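Local coordinates for conserved membrane protein (PDB 6GZU) that combines deubiquitinating and acetyltransferase activities as a secreted Chlamydia effector and brings about fragmentation of the Golgi, at residues S16-D19 against H20-S24; Q85-P88 against H89-D92; L161-P164 against A165-S168; L210-D213 against K214-D217; L239-I242 against P243-I247. All blocks are in the same frame, centred on the assembly; numbering follows the deposited sequence.

Contact 1 (S16-D19 against H20-S24); sequences SSWD and HLEIS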
loop_
_atom_site.group_PDB
_atom_site.type_symbol
_atom_site.label_atom_id
_atom_site.label_comp_id
_atom_site.label_asym_id
_atom_site.label_seq_id
_atom_site.Cartn_x
_atom_site.Cartn_y
_atom_site.Cartn_z
ATOM N N SER A 16 10.606 10.748 14.706
ATOM C CA SER A 16 10.659 11.409 13.409
ATOM C C SER A 16 9.693 10.633 12.491
ATOM O O SER A 16 9.765 9.411 12.401
ATOM C CB SER A 16 12.097 11.391 12.869
ATOM O OG SER A 16 13.037 11.768 13.886
ATOM N N SER A 17 8.768 11.354 11.857
ATOM C CA SER A 17 7.800 10.803 10.912
ATOM C C SER A 17 8.513 10.123 9.758
ATOM O O SER A 17 9.716 10.353 9.493
ATOM C CB SER A 17 6.997 11.947 10.326
ATOM O OG SER A 17 7.905 12.860 9.752
ATOM N N TRP A 18 7.759 9.296 9.059
ATOM C CA TRP A 18 8.261 8.603 7.883
ATOM C C TRP A 18 7.506 9.178 6.690
ATOM O O TRP A 18 6.271 9.270 6.726
ATOM C CB TRP A 18 8.012 7.094 8.019
ATOM C CG TRP A 18 9.067 6.363 8.805
ATOM C CD1 TRP A 18 9.978 6.912 9.663
ATOM C CD2 TRP A 18 9.314 4.948 8.796
ATOM N NE1 TRP A 18 10.788 5.913 10.185
ATOM C CE2 TRP A 18 10.386 4.699 9.678
ATOM C CE3 TRP A 18 8.703 3.863 8.141
ATOM C CZ2 TRP A 18 10.890 3.419 9.906
ATOM C CZ3 TRP A 18 9.202 2.586 8.363
ATOM C CH2 TRP A 18 10.287 2.372 9.247
ATOM N N ASP A 19 8.254 9.621 5.680
ATOM C CA ASP A 19 7.701 10.188 4.444
ATOM C C ASP A 19 7.578 9.036 3.420
ATOM O O ASP A 19 7.841 7.872 3.744
ATOM C CB ASP A 19 8.577 11.373 3.915
ATOM C CG ASP A 19 10.052 10.955 3.547
ATOM O OD1 ASP A 19 10.364 9.749 3.440
ATOM O OD2 ASP A 19 10.944 11.834 3.351
ATOM N N HIS A 20 7.174 9.350 2.198
ATOM C CA HIS A 20 6.972 8.302 1.216
ATOM C C HIS A 20 8.243 7.467 1.017
ATOM O O HIS A 20 8.166 6.237 0.880
ATOM C CB HIS A 20 6.549 8.892 -0.105
ATOM C CG HIS A 20 6.123 7.863 -1.109
ATOM N ND1 HIS A 20 6.491 7.927 -2.431
ATOM C CD2 HIS A 20 5.305 6.785 -0.994
ATOM C CE1 HIS A 20 5.937 6.920 -3.090
ATOM N NE2 HIS A 20 5.229 6.200 -2.235
ATOM N N LEU A 21 9.411 8.103 0.973
ATOM C CA LEU A 21 10.655 7.347 0.723
ATOM C C LEU A 21 10.998 6.378 1.867
ATOM O O LEU A 21 11.423 5.240 1.618
ATOM C CB LEU A 21 11.850 8.288 0.414
ATOM C CG LEU A 21 11.633 9.058 -0.906
ATOM C CD1 LEU A 21 12.743 10.042 -1.231
ATOM C CD2 LEU A 21 11.441 8.104 -2.072
ATOM N N GLU A 22 10.782 6.811 3.109
ATOM C CA GLU A 22 11.009 5.944 4.278
ATOM C C GLU A 22 10.039 4.777 4.317
ATOM O O GLU A 22 10.437 3.627 4.579
ATOM C CB GLU A 22 10.935 6.742 5.572
ATOM C CG GLU A 22 12.210 7.494 5.784
ATOM C CD GLU A 22 12.115 8.821 6.540
ATOM O OE1 GLU A 22 11.128 9.577 6.439
ATOM O OE2 GLU A 22 13.104 9.139 7.210
ATOM N N ILE A 23 8.779 5.045 3.994
ATOM C CA ILE A 23 7.813 3.967 3.923
ATOM C C ILE A 23 8.200 2.993 2.803
ATOM O O ILE A 23 8.231 1.777 2.998
ATOM C CB ILE A 23 6.411 4.521 3.630
ATOM C CG1 ILE A 23 5.894 5.312 4.839
ATOM C CG2 ILE A 23 5.452 3.374 3.305
ATOM C CD1 ILE A 23 4.711 6.249 4.501
ATOM N N SER A 24 8.517 3.526 1.632
ATOM C CA SER A 24 8.892 2.660 0.516
ATOM C C SER A 24 10.146 1.854 0.825
ATOM O O SER A 24 10.257 0.723 0.361
ATOM C CB SER A 24 9.108 3.491 -0.743
ATOM O OG SER A 24 7.868 3.998 -1.197
HETATM O O HOH W 1 11.485 11.652 7.941
#
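Asp19 and Glu22 exchange hydrogen bonds across the start of helix 20-33, each side chain taking the backbone N-H of the other residue. Glu22 N gives its proton to Asp19 OD1 (3.0 Å), which it meets nearly along the C-O bond. In return Asp19 N donates to Glu22 OE1 at 3.0 Å, in an almost straight bond of 165° that uses the lone pair of OE1 turned away from OE2. Asp19 can make its half because its CG sits between the backbone N and the carbonyl carbon (chi1 62°), which swings the short carboxylate over the first helical turn. The longer glutamate suits the return bond, reaching back past the helix start. Asp19 O also accepts from Ile23 N (3.0 Å), the ordinary helical bond.

A water adds a second link to Glu22: it donates to Ser17 O at 2.7 Å and to Glu22 OE1 at 2.6 Å. These donors probably ease the closeness of the two acids, whose Asp19 OD1 and Glu22 OE1 lie 3.1 Å apart, and the helix N terminus would further stabilise negative charge.

The remaining contacts are apolar. Glu22 CB rests over one face of the Trp18 ring in a CH-pi contact with its five-membered part, 3.8 Å from Trp18 CG. Trp18 CB meets Ile23 CG1, while the indole packs on Ile206 of helix 204-217 and Phe238 of helix 228-241. Reciprocal side-chain to backbone bonds between the N-cap residue and the third residue after it make a capping box, closing the N-terminal end of helix 20-33.

Contact 2 (Q85-P88 against H89-D92); sequences QDYP and HLAD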
loop_
_atom_site.group_PDB
_atom_site.type_symbol
_atom_site.label_atom_id
_atom_site.label_comp_id
_atom_site.label_asym_id
_atom_site.label_seq_id
_atom_site.Cartn_x
_atom_site.Cartn_y
_atom_site.Cartn_z
ATOM N N GLN A 85 12.068 4.816 -12.730
ATOM C CA GLN A 85 11.601 5.898 -11.891
ATOM C C GLN A 85 10.572 5.360 -10.917
ATOM O O GLN A 85 10.693 5.543 -9.708
ATOM C CB GLN A 85 10.980 6.975 -12.742
ATOM C CG GLN A 85 10.446 8.144 -11.951
ATOM C CD GLN A 85 9.999 9.236 -12.878
ATOM O OE1 GLN A 85 9.023 9.064 -13.626
ATOM N NE2 GLN A 85 10.728 10.357 -12.878
ATOM N N ASP A 86 9.556 4.672 -11.434
ATOM C CA ASP A 86 8.562 4.044 -10.560
ATOM C C ASP A 86 8.961 2.652 -10.075
ATOM O O ASP A 86 8.680 2.287 -8.936
ATOM C CB ASP A 86 7.229 3.895 -11.284
ATOM C CG ASP A 86 6.645 5.212 -11.702
ATOM O OD1 ASP A 86 6.051 5.885 -10.833
ATOM O OD2 ASP A 86 6.713 5.533 -12.910
ATOM N N TYR A 87 9.560 1.856 -10.959
ATOM C CA TYR A 87 9.784 0.431 -10.669
ATOM C C TYR A 87 11.202 -0.054 -10.900
ATOM O O TYR A 87 11.387 -1.074 -11.548
ATOM C CB TYR A 87 8.806 -0.467 -11.474
ATOM C CG TYR A 87 7.365 -0.025 -11.371
ATOM C CD1 TYR A 87 6.650 -0.200 -10.198
ATOM C CD2 TYR A 87 6.707 0.570 -12.465
ATOM C CE1 TYR A 87 5.326 0.224 -10.096
ATOM C CE2 TYR A 87 5.377 1.002 -12.374
ATOM C CZ TYR A 87 4.704 0.819 -11.187
ATOM O OH TYR A 87 3.417 1.263 -11.086
ATOM N N PRO A 88 12.207 0.620 -10.338
ATOM C CA PRO A 88 13.557 0.091 -10.575
ATOM C C PRO A 88 13.733 -1.282 -9.921
ATOM O O PRO A 88 14.542 -2.085 -10.387
ATOM C CB PRO A 88 14.452 1.121 -9.885
ATOM C CG PRO A 88 13.542 1.761 -8.807
ATOM C CD PRO A 88 12.185 1.792 -9.445
ATOM N N HIS A 89 12.959 -1.543 -8.860
ATOM C CA HIS A 89 13.041 -2.792 -8.103
ATOM C C HIS A 89 12.374 -3.963 -8.848
ATOM O O HIS A 89 12.481 -5.113 -8.406
ATOM C CB HIS A 89 12.404 -2.605 -6.727
ATOM C CG HIS A 89 10.990 -2.123 -6.795
ATOM N ND1 HIS A 89 10.644 -0.902 -7.345
ATOM C CD2 HIS A 89 9.837 -2.705 -6.394
ATOM C CE1 HIS A 89 9.333 -0.754 -7.277
ATOM N NE2 HIS A 89 8.822 -1.827 -6.686
ATOM N N LEU A 90 11.657 -3.673 -9.936
ATOM C CA LEU A 90 11.003 -4.730 -10.731
ATOM C C LEU A 90 11.733 -5.019 -12.031
ATOM O O LEU A 90 11.347 -5.932 -12.764
ATOM C CB LEU A 90 9.557 -4.356 -11.077
ATOM C CG LEU A 90 8.658 -4.168 -9.849
ATOM C CD1 LEU A 90 7.215 -3.833 -10.246
ATOM C CD2 LEU A 90 8.738 -5.407 -8.923
ATOM N N ALA A 91 12.800 -4.270 -12.313
ATOM C CA ALA A 91 13.587 -4.457 -13.537
ATOM C C ALA A 91 14.038 -5.916 -13.743
ATOM O O ALA A 91 14.061 -6.421 -14.873
ATOM C CB ALA A 91 14.791 -3.519 -13.559
ATOM N N ASP A 92 14.361 -6.608 -12.650
ATOM C CA ASP A 92 14.803 -8.004 -12.700
ATOM C C ASP A 92 13.805 -9.016 -12.090
ATOM O O ASP A 92 14.185 -10.160 -11.815
ATOM C CB ASP A 92 16.156 -8.146 -11.986
#
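Tyr87 O accepts from Leu90 N (3.1 Å), and one residue further on Pro88 O is met weakly by Ala91 N (3.4 Å), giving two overlapping turns with the geometry of type I. Pro88 suits the second position of the first turn, because its ring holds phi near the value needed there and the turn asks no N-H of that position. The Leu90 N-H approaches from well above the plane of the Tyr87 carbonyl, as is usual in so tight a turn.

The His89 ring folds back over the start of the turn, its CG lying between the backbone N and the carbonyl carbon (chi1 56°). This brings His89 CE1 in the ring plane to within 3.5 Å of Asp86 O, and its ND1 beside Pro88 CD at 3.7 Å, also at the ring edge. Tyr87 and Leu90 run alongside each other and point the same way, Tyr87 CD1 touching Leu90 CD1 at 3.7 Å. The tyrosine ring meets His79 and His80 edge-to-face, the latter a zinc ligand. The side chain of Leu90 is about 6 Å from the bound zinc ion. Pro88 packs instead on Cys253 and Val257 of helix 252-257.

Polar ends find partners elsewhere in the chain: Asp86 OD1 bonds to Ser41 OG and His89 NE2 to Val39 O. A carbonyl can only accept, which puts a proton on NE2, while ND1 is buried without a hydrogen-bonding partner. That combination is consistent with a neutral imidazole that donates through NE2 and keeps ND1 unprotonated.

Contact 3 (L161-P164 against A165-S168); sequences LIDP and ALNS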
loop_
_atom_site.group_PDB
_atom_site.type_symbol
_atom_site.label_atom_id
_atom_site.label_comp_id
_atom_site.label_asym_id
_atom_site.label_seq_id
_atom_site.Cartn_x
_atom_site.Cartn_y
_atom_site.Cartn_z
ATOM N N LEU A 161 -15.152 8.811 0.711
ATOM C CA LEU A 161 -14.026 8.826 -0.194
ATOM C C LEU A 161 -13.302 7.499 -0.264
ATOM O O LEU A 161 -12.903 7.058 -1.364
ATOM C CB LEU A 161 -13.048 9.926 0.212
ATOM C CG LEU A 161 -13.557 11.344 0.057
ATOM C CD1 LEU A 161 -12.427 12.309 0.381
ATOM C CD2 LEU A 161 -14.131 11.624 -1.324
ATOM N N ILE A 162 -13.083 6.856 0.882
ATOM C CA ILE A 162 -12.302 5.625 0.895
ATOM C C ILE A 162 -13.152 4.415 0.562
ATOM O O ILE A 162 -12.694 3.541 -0.175
ATOM C CB ILE A 162 -11.485 5.399 2.233
ATOM C CG1 ILE A 162 -10.529 4.203 2.106
ATOM C CG2 ILE A 162 -12.406 5.233 3.467
ATOM C CD1 ILE A 162 -9.532 4.332 0.984
ATOM N N ASP A 163 -14.393 4.364 1.046
ATOM C CA ASP A 163 -15.178 3.128 0.831
ATOM C C ASP A 163 -15.472 2.803 -0.650
ATOM O O ASP A 163 -15.390 1.632 -1.014
ATOM C CB ASP A 163 -16.484 3.094 1.662
ATOM C CG ASP A 163 -16.228 2.948 3.146
ATOM O OD1 ASP A 163 -15.052 2.794 3.540
ATOM O OD2 ASP A 163 -17.196 2.996 3.934
ATOM N N PRO A 164 -15.808 3.812 -1.493
ATOM C CA PRO A 164 -16.105 3.415 -2.886
ATOM C C PRO A 164 -14.872 2.826 -3.517
ATOM O O PRO A 164 -14.959 1.842 -4.287
ATOM C CB PRO A 164 -16.438 4.729 -3.554
ATOM C CG PRO A 164 -17.043 5.528 -2.467
ATOM C CD PRO A 164 -16.250 5.198 -1.221
ATOM N N ALA A 165 -13.700 3.367 -3.197
ATOM C CA ALA A 165 -12.464 2.835 -3.771
ATOM C C ALA A 165 -12.207 1.373 -3.307
ATOM O O ALA A 165 -11.927 0.477 -4.132
ATOM C CB ALA A 165 -11.265 3.782 -3.447
ATOM N N LEU A 166 -12.315 1.107 -1.996
ATOM C CA LEU A 166 -12.064 -0.248 -1.487
ATOM C C LEU A 166 -13.039 -1.217 -2.123
ATOM O O LEU A 166 -12.657 -2.330 -2.498
ATOM C CB LEU A 166 -12.203 -0.298 0.039
ATOM C CG LEU A 166 -11.197 0.596 0.804
ATOM C CD1 LEU A 166 -11.543 0.468 2.275
ATOM C CD2 LEU A 166 -9.746 0.219 0.532
ATOM N N ASN A 167 -14.309 -0.824 -2.218
ATOM C CA ASN A 167 -15.356 -1.757 -2.644
ATOM C C ASN A 167 -15.342 -1.932 -4.130
ATOM O O ASN A 167 -15.679 -3.027 -4.628
ATOM C CB ASN A 167 -16.723 -1.319 -2.088
ATOM C CG ASN A 167 -16.804 -1.557 -0.632
ATOM O OD1 ASN A 167 -16.544 -0.630 0.213
ATOM N ND2 ASN A 167 -17.095 -2.781 -0.271
ATOM N N SER A 168 -14.920 -0.902 -4.865
ATOM C CA SER A 168 -14.829 -1.064 -6.299
ATOM C C SER A 168 -13.652 -2.001 -6.635
ATOM O O SER A 168 -13.783 -2.904 -7.486
ATOM C CB SER A 168 -14.691 0.294 -6.952
ATOM O OG SER A 168 -14.834 0.198 -8.337
#
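Ile162 O receives Leu166 N at 3.1 Å, Asp163 O receives Asn167 N at 2.9 Å and Pro164 O receives Ser168 N at 2.8 Å, so regular i to i+4 bonding runs through this part of helix 159-174. Pro164 has no N-H to offer the preceding turn, and the helix kinks there. Its carbonyl still bonds forward, to Ser168 N, the donor lying tilted from the carbonyl plane. Ala165, whose small methyl CB lies 3.6 Å from Ile162 O, fits the buried position next to it.

On the inner side, Ile162 and Leu166 pack one turn apart. Ile162 carries CG1 anti to the backbone N (chi1 -172°), which directs this branch along the helix toward Leu166; Ile162 CG1 lies 3.9 Å from Leu166 CD1, and the terminal Ile162 CD1 comes 4.1 Å from Leu166 CG. Leu166 CG in turn sits against Ile162 O at 3.4 Å. Branched aliphatic residues suit this face because it rests on the sheet: the helix forms the crossover of a beta-alpha-beta unit between parallel strands 146-150 and 188-191. Ile162 and Leu166 both touch Phe149 of the first strand and Lys191 of the second, and Leu166 adds Val147 and Val189.

Asp163 lies at the partly exposed border of that face. Its OD1 forms a salt bridge with Lys191 NZ of strand 188-191.

Contact 4 (L210-D213 against K214-D217); sequences LFLD and KYLD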
loop_
_atom_site.group_PDB
_atom_site.type_symbol
_atom_site.label_atom_id
_atom_site.label_comp_id
_atom_site.label_asym_id
_atom_site.label_seq_id
_atom_site.Cartn_x
_atom_site.Cartn_y
_atom_site.Cartn_z
ATOM N N LEU A 210 4.885 -0.978 10.342
ATOM C CA LEU A 210 4.848 -2.037 11.358
ATOM C C LEU A 210 3.685 -2.994 11.069
ATOM O O LEU A 210 3.835 -4.224 11.155
ATOM C CB LEU A 210 4.686 -1.419 12.765
ATOM C CG LEU A 210 4.621 -2.253 14.049
ATOM C CD1 LEU A 210 4.876 -1.324 15.261
ATOM C CD2 LEU A 210 3.258 -2.940 14.231
ATOM N N PHE A 211 2.516 -2.455 10.739
ATOM C CA PHE A 211 1.386 -3.328 10.448
ATOM C C PHE A 211 1.707 -4.290 9.308
ATOM O O PHE A 211 1.418 -5.502 9.408
ATOM C CB PHE A 211 0.112 -2.536 10.150
ATOM C CG PHE A 211 -1.034 -3.416 9.766
ATOM C CD1 PHE A 211 -1.670 -4.194 10.743
ATOM C CD2 PHE A 211 -1.388 -3.538 8.434
ATOM C CE1 PHE A 211 -2.696 -5.077 10.416
ATOM C CE2 PHE A 211 -2.434 -4.393 8.064
ATOM C CZ PHE A 211 -3.095 -5.158 9.073
ATOM N N LEU A 212 2.233 -3.762 8.216
ATOM C CA LEU A 212 2.481 -4.641 7.070
ATOM C C LEU A 212 3.505 -5.715 7.462
ATOM O O LEU A 212 3.387 -6.877 7.078
ATOM C CB LEU A 212 2.999 -3.858 5.868
ATOM C CG LEU A 212 3.240 -4.735 4.622
ATOM C CD1 LEU A 212 1.923 -5.359 4.133
ATOM C CD2 LEU A 212 3.828 -3.859 3.553
ATOM N N ASP A 213 4.539 -5.320 8.198
ATOM C CA ASP A 213 5.548 -6.234 8.729
ATOM C C ASP A 213 4.891 -7.436 9.421
ATOM O O ASP A 213 5.170 -8.594 9.111
ATOM C CB ASP A 213 6.406 -5.451 9.709
ATOM C CG ASP A 213 7.767 -5.997 9.837
ATOM O OD1 ASP A 213 7.902 -7.177 10.217
ATOM O OD2 ASP A 213 8.722 -5.242 9.580
ATOM N N LYS A 214 3.974 -7.154 10.335
ATOM C CA LYS A 214 3.313 -8.207 11.069
ATOM C C LYS A 214 2.283 -8.956 10.249
ATOM O O LYS A 214 2.138 -10.161 10.406
ATOM C CB LYS A 214 2.641 -7.582 12.286
ATOM C CG LYS A 214 3.583 -6.764 13.142
ATOM C CD LYS A 214 4.017 -7.533 14.314
ATOM C CE LYS A 214 4.899 -6.648 15.171
ATOM N NZ LYS A 214 5.811 -7.396 16.058
ATOM N N TYR A 215 1.557 -8.239 9.400
ATOM C CA TYR A 215 0.548 -8.853 8.519
ATOM C C TYR A 215 1.171 -9.915 7.646
ATOM O O TYR A 215 0.539 -10.955 7.395
ATOM C CB TYR A 215 -0.145 -7.781 7.652
ATOM C CG TYR A 215 -1.080 -8.306 6.598
ATOM C CD1 TYR A 215 -0.606 -8.644 5.342
ATOM C CD2 TYR A 215 -2.451 -8.436 6.843
ATOM C CE1 TYR A 215 -1.461 -9.128 4.363
ATOM C CE2 TYR A 215 -3.296 -8.942 5.873
ATOM C CZ TYR A 215 -2.793 -9.293 4.636
ATOM O OH TYR A 215 -3.615 -9.769 3.632
ATOM N N LEU A 216 2.372 -9.652 7.130
ATOM C CA LEU A 216 2.989 -10.594 6.197
ATOM C C LEU A 216 3.417 -11.900 6.898
ATOM O O LEU A 216 3.573 -12.951 6.247
ATOM C CB LEU A 216 4.194 -9.936 5.464
ATOM C CG LEU A 216 3.771 -8.856 4.438
ATOM C CD1 LEU A 216 4.992 -8.102 3.938
ATOM C CD2 LEU A 216 3.017 -9.484 3.229
ATOM N N ASP A 217 3.631 -11.841 8.217
ATOM C CA ASP A 217 3.866 -13.064 8.995
ATOM C C ASP A 217 2.580 -13.736 9.478
ATOM O O ASP A 217 2.547 -14.938 9.698
ATOM C CB ASP A 217 4.793 -12.791 10.183
ATOM C CG ASP A 217 6.246 -12.571 9.743
ATOM O OD1 ASP A 217 6.659 -13.124 8.703
ATOM O OD2 ASP A 217 6.964 -11.840 10.425
HETATM O O HOH W 2 7.449 -9.801 8.111
HETATM O O HOH W 3 6.930 -9.370 11.693
#
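Phe211 and Tyr215 both hold CG anti to the backbone N (chi1 176° and 173°), and this throws the two rings out on one side of helix 204-217, a turn apart. Tyr215 CB lies over one face of the Phe211 ring near its rim, 4.1 Å from Phe211 CE2, and Phe211 CZ touches Tyr215 CD2 at 4.0 Å. The rings themselves meet obliquely, with planes 41° apart. Leu212 and Leu216 form the next pair: Leu212 shares the anti torsion, whereas Leu216 CG stands beside its backbone N, and the chains cross with Leu212 CG 3.9 Å from Leu216 CD1.

Lys214 CG lies 4.0 Å from Leu210 CD2, an aliphatic contact that suits a residue at the edge between interior and solvent. Underneath, Tyr215 N donates to Phe211 O at 2.7 Å, and Leu216 N to Leu212 O. On the polar side a water lies between the two acids, 2.8 Å from Asp213 OD1 and 2.8 Å from Asp217 OD2.

Outer partners probably temper those charges: Asp213 OD2 meets His26 NE2 and Arg245, and Asp217 OD2 meets Lys33. Tyr215 OH bonds to Glu146 and Asn141. Phe211 stacks on Phe150 and, like Leu212 and Tyr215, touches Ile139 of strand 134-141, while Leu212 and Leu216 also pack on Leu30 of helix 20-33 and Leu210 on Phe234 of helix 228-241.

Contact 5 (L239-I242 against P243-I247); sequences LETI and PQRPI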
loop_
_atom_site.group_PDB
_atom_site.type_symbol
_atom_site.label_atom_id
_atom_site.label_comp_id
_atom_site.label_asym_id
_atom_site.label_seq_id
_atom_site.Cartn_x
_atom_site.Cartn_y
_atom_site.Cartn_z
ATOM N N LEU A 239 11.193 0.493 15.685
ATOM C CA LEU A 239 12.242 1.301 15.080
ATOM C C LEU A 239 13.628 0.764 15.390
ATOM O O LEU A 239 14.532 0.820 14.539
ATOM C CB LEU A 239 12.119 2.766 15.519
ATOM C CG LEU A 239 10.887 3.475 14.937
ATOM C CD1 LEU A 239 10.778 4.861 15.558
ATOM C CD2 LEU A 239 10.965 3.560 13.409
ATOM N N GLU A 240 13.801 0.213 16.588
ATOM C CA GLU A 240 15.130 -0.194 17.001
ATOM C C GLU A 240 15.589 -1.469 16.304
ATOM O O GLU A 240 16.778 -1.789 16.365
ATOM C CB GLU A 240 15.269 -0.274 18.529
ATOM C CG GLU A 240 15.325 1.120 19.136
ATOM C CD GLU A 240 15.225 1.159 20.655
ATOM O OE1 GLU A 240 15.055 0.100 21.306
ATOM O OE2 GLU A 240 15.318 2.274 21.207
ATOM N N THR A 241 14.680 -2.158 15.601
ATOM C CA THR A 241 15.045 -3.340 14.800
ATOM C C THR A 241 15.618 -2.927 13.439
ATOM O O THR A 241 16.383 -3.667 12.801
ATOM C CB THR A 241 13.849 -4.305 14.543
ATOM O OG1 THR A 241 12.928 -3.727 13.605
ATOM C CG2 THR A 241 13.101 -4.630 15.826
ATOM N N ILE A 242 15.250 -1.737 12.999
ATOM C CA ILE A 242 15.534 -1.354 11.616
ATOM C C ILE A 242 17.037 -1.378 11.302
ATOM O O ILE A 242 17.434 -1.840 10.212
ATOM C CB ILE A 242 14.855 -0.007 11.230
ATOM C CG1 ILE A 242 13.319 -0.142 11.323
ATOM C CG2 ILE A 242 15.224 0.366 9.796
ATOM C CD1 ILE A 242 12.757 -1.227 10.475
ATOM N N PRO A 243 17.898 -0.939 12.227
ATOM C CA PRO A 243 19.324 -0.939 11.817
ATOM C C PRO A 243 19.933 -2.326 11.643
ATOM O O PRO A 243 20.981 -2.470 10.991
ATOM C CB PRO A 243 20.001 -0.184 12.985
ATOM C CG PRO A 243 18.926 0.730 13.502
ATOM C CD PRO A 243 17.695 -0.147 13.458
ATOM N N GLN A 244 19.295 -3.347 12.208
ATOM C CA GLN A 244 19.769 -4.713 12.029
ATOM C C GLN A 244 19.195 -5.371 10.784
ATOM O O GLN A 244 19.502 -6.526 10.482
ATOM C CB GLN A 244 19.448 -5.563 13.259
ATOM C CG GLN A 244 20.161 -5.105 14.554
ATOM C CD GLN A 244 19.284 -4.207 15.400
ATOM O OE1 GLN A 244 18.093 -4.491 15.595
ATOM N NE2 GLN A 244 19.868 -3.099 15.912
ATOM N N ARG A 245 18.377 -4.626 10.057
ATOM C CA ARG A 245 17.690 -5.133 8.863
ATOM C C ARG A 245 17.987 -4.335 7.572
ATOM O O ARG A 245 17.070 -3.812 6.935
ATOM C CB ARG A 245 16.168 -5.152 9.112
ATOM C CG ARG A 245 15.740 -5.947 10.343
ATOM C CD ARG A 245 14.295 -5.625 10.729
ATOM N NE ARG A 245 13.358 -6.131 9.756
ATOM C CZ ARG A 245 12.056 -5.863 9.786
ATOM N NH1 ARG A 245 11.281 -6.360 8.857
ATOM N NH2 ARG A 245 11.549 -5.059 10.727
ATOM N N PRO A 246 19.268 -4.262 7.175
ATOM C CA PRO A 246 19.636 -3.483 5.998
ATOM C C PRO A 246 19.079 -4.122 4.726
ATOM O O PRO A 246 18.847 -5.339 4.640
ATOM C CB PRO A 246 21.158 -3.563 6.014
ATOM C CG PRO A 246 21.446 -4.872 6.775
ATOM C CD PRO A 246 20.424 -4.856 7.849
ATOM N N ILE A 247 18.906 -3.282 3.722
ATOM C CA ILE A 247 18.521 -3.745 2.385
ATOM C C ILE A 247 19.784 -4.266 1.721
ATOM O O ILE A 247 20.811 -3.589 1.738
ATOM C CB ILE A 247 17.899 -2.597 1.601
ATOM C CG1 ILE A 247 16.494 -2.273 2.176
ATOM C CG2 ILE A 247 17.854 -2.941 0.083
ATOM C CD1 ILE A 247 15.936 -0.994 1.653
#
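The C-terminal end of helix 228-241 tightens into 3-10 turns before the chain leaves as a loop, and Thr241, Ile242, Gln244 and Arg245 carry the change. Bonding from i to i+3 already begins with Ile242 N to Leu239 O at 3.1 Å. It continues across the junction with Gln244 N to Thr241 O at 3.0 Å and Arg245 N to Ile242 O at 2.9 Å. Both of these later donors stand well above the carbonyl planes, in keeping with the tighter winding.

Pro243 fits this junction because it has no N-H to place. Its CD sits 3.5 Å from Leu239 O and 3.5 Å from Glu240 O, so a methylene takes the place where a helical N-H would approach. Pro243 CD also packs against the preceding Ile242 CB at 3.6 Å. The missing N-H leaves Leu239 O without the i to i+4 bond from residue 243, while the 3-10 turn goes on through Gln244 N.

Arg245 then turns back along the helix end. Its chain runs beside Thr241, pointing the same way, with Arg245 CG 3.4 Å from Thr241 O; a bend at chi3 (69°) brings the guanidinium round. Thr241 OG1 lies at the edge of that group, in its plane, and accepts a weak bond from Arg245 NH2 at 3.5 Å. The same hydroxyl bonds to Phe238 O one turn earlier, which helps fix its rotation. Ile242 CD1 approaches NH2 obliquely.

The stronger partner of the arginine is Asp213 of helix 204-217, reached through NH1. Ile242 faces helix 20-33, where it touches His26 and Arg29, and Arg29 NE bonds to Arg245 O.

How the contacts relate
All five contacts follow one another along the chain, and none nests within or crosses another. Each joins adjoining residues and so closes no long loop, only a turn or a helix end. Contact 1 opens helix 20-33; contact 2 folds the long loop between strands 68-69 and 100-107 beside the zinc site. Contact 3 lies on the crossover helix 159-174, across the chain's centre from contacts 1, 2 and 5. Contact 4 occupies the C-terminal half of helix 204-217, and contact 5 ends helix 228-241. Asp213 OD2 to Arg245 NH1 (2.9 Å, a salt bridge) and Trp18 on Leu239 tie the ends of helices 20-33 and 228-241 to each other and to helix 204-217.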